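Local coordinates for uncharacterized protein (Peptoclostridium difficile, PDB 6N7M) that is of unknown function but carries a probable signal sequence and pairs with a second copy of itself in the crystal through non-helical segments flanking its helices, at the interface of chains A and B. Numbering follows the deposited sequence. Chains: chain A/B, Hypothetical Protein CD630_05490.

The interface of chains A and B. Residues chain A 31-33, 87, 90; chain B 60, 65, 67-68, 71.
B:Thr68 meets A:Val32 and A:Glu33 through its hydroxyl and A:Ile90 through its methyl, a compact example of how one short branched side chain can serve a polar and an apolar contact at once. The polar half is a hydrogen bond from the backbone N of A:Glu33 to OG1 of B:Thr68, 3.1 Å long and nearly straight at 169°; A:Glu33 is poorly ordered, and the bond rests on its backbone alone. With OG1 anti to the carbonyl carbon (chi1 -63°), the other branch, CG2, is turned toward A:Ile90. The carboxylate of B:Glu67 lies beside the backbone of A:Gly31, the first modelled residue of chain A, with OE1 3.3 Å from CA; this is proximity rather than a defined bond.

The remaining contacts are apolar. CD1 of A:Ile90 comes tip to tip with CG2 of B:Thr68 at 3.4 Å, and it also touches CD1 of B:Leu65, whose side chain lies across it, so that this methyl is tightly packed against two others. Farther along the helix, CD of B:Lys71 is met at 4.0 Å by CG1 of A:Val32, which stands anti to its backbone N (chi1 175°), the two side chains lying roughly perpendicular. The selenium of selenomethionine A:Met87 rests alongside the same lysine, 4.0 Å from CB, the two chains running antiparallel. The methylenes of B:Lys71 thus make both of these contacts.

In the fold, two non-helical stretches of chain A, one before helix 37-51 and one after helix 62-82, lie over the early turns of helix 62-82 of chain B, with B:Val60 just ahead of that helix at the margin. This pairing may be a feature of the crystal.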
loop_
_atom_site.group_PDB
_atom_site.type_symbol
_atom_site.label_atom_id
_atom_site.label_comp_id
_atom_site.label_asym_id
_atom_site.label_seq_id
_atom_site.Cartn_x
_atom_site.Cartn_y
_atom_site.Cartn_z
ATOM N N GLY A 31 7.999 15.062 0.379
ATOM C CA GLY A 31 7.217 14.292 1.371
ATOM C C GLY A 31 6.773 12.929 0.852
ATOM O O GLY A 31 6.462 12.805 -0.370
ATOM N N VAL A 32 6.667 11.958 1.754
ATOM C CA VAL A 32 6.190 10.597 1.371
ATOM C C VAL A 32 4.676 10.683 1.235
ATOM O O VAL A 32 4.030 11.215 2.176
ATOM C CB VAL A 32 6.590 9.520 2.394
ATOM C CG1 VAL A 32 5.987 8.166 2.039
ATOM C CG2 VAL A 32 8.095 9.413 2.559
ATOM N N GLU A 33 4.153 10.171 0.125
ATOM C CA GLU A 33 2.707 10.225 -0.135
ATOM C C GLU A 33 2.047 9.376 0.940
ATOM O O GLU A 33 2.454 8.257 1.092
ATOM C CB GLU A 33 2.369 9.735 -1.548
ATOM C CG GLU A 33 0.925 9.997 -1.943
ATOM C CD GLU A 33 0.600 11.468 -2.145
ATOM O OE1 GLU A 33 1.540 12.222 -2.460
ATOM O OE2 GLU A 33 -0.584 11.862 -1.959
HETATM N N MSE A 87 2.146 5.186 4.366
HETATM C CA MSE A 87 2.481 5.415 2.952
HETATM C C MSE A 87 1.362 4.933 2.034
HETATM O O MSE A 87 0.859 3.812 2.222
HETATM C CB MSE A 87 3.798 4.732 2.582
HETATM C CG MSE A 87 4.156 4.984 1.146
HETATM SE SE MSE A 87 5.915 4.246 0.809
HETATM C CE MSE A 87 5.819 2.386 1.401
ATOM N N ILE A 90 1.344 4.377 -5.002
ATOM C CA ILE A 90 1.404 5.293 -6.181
ATOM C C ILE A 90 1.089 4.429 -7.410
ATOM O O ILE A 90 1.651 3.290 -7.493
ATOM C CB ILE A 90 2.767 6.010 -6.304
ATOM C CG1 ILE A 90 3.068 6.860 -5.068
ATOM C CG2 ILE A 90 2.818 6.836 -7.580
ATOM C CD1 ILE A 90 4.326 7.716 -5.194
ATOM N N VAL B 60 1.175 13.441 -7.641
ATOM C CA VAL B 60 2.429 13.382 -6.818
ATOM C C VAL B 60 3.516 14.239 -7.470
ATOM O O VAL B 60 3.722 14.111 -8.676
ATOM C CB VAL B 60 2.931 11.951 -6.562
ATOM C CG1 VAL B 60 3.239 11.239 -7.854
ATOM C CG2 VAL B 60 4.114 11.946 -5.627
ATOM N N LEU B 65 7.668 11.959 -5.225
ATOM C CA LEU B 65 7.819 10.638 -5.867
ATOM C C LEU B 65 9.199 10.087 -5.515
ATOM O O LEU B 65 9.278 8.922 -5.129
ATOM C CB LEU B 65 7.611 10.776 -7.374
ATOM C CG LEU B 65 7.633 9.483 -8.172
ATOM C CD1 LEU B 65 6.796 8.406 -7.496
ATOM C CD2 LEU B 65 7.124 9.742 -9.592
ATOM N N GLU B 67 11.045 10.796 -2.888
ATOM C CA GLU B 67 11.082 10.489 -1.433
ATOM C C GLU B 67 10.275 9.204 -1.170
ATOM O O GLU B 67 10.673 8.406 -0.288
ATOM C CB GLU B 67 10.509 11.619 -0.578
ATOM C CG GLU B 67 11.465 12.702 -0.153
ATOM C CD GLU B 67 11.077 13.347 1.179
ATOM O OE1 GLU B 67 10.114 12.861 1.847
ATOM O OE2 GLU B 67 11.755 14.321 1.569
ATOM N N THR B 68 9.144 9.055 -1.849
ATOM C CA THR B 68 8.291 7.843 -1.727
ATOM C C THR B 68 9.066 6.612 -2.218
ATOM O O THR B 68 9.013 5.592 -1.536
ATOM C CB THR B 68 6.951 8.034 -2.454
ATOM O OG1 THR B 68 6.272 9.101 -1.795
ATOM C CG2 THR B 68 6.070 6.814 -2.387
ATOM N N LYS B 71 11.475 5.513 0.433
ATOM C CA LYS B 71 10.799 4.756 1.526
ATOM C C LYS B 71 10.453 3.344 1.034
ATOM O O LYS B 71 10.615 2.365 1.800
ATOM C CB LYS B 71 9.543 5.427 2.073
ATOM C CG LYS B 71 9.028 4.720 3.329
ATOM C CD LYS B 71 7.929 5.365 4.109
ATOM C CE LYS B 71 7.281 4.391 5.073
ATOM N NZ LYS B 71 8.276 3.643 5.886
#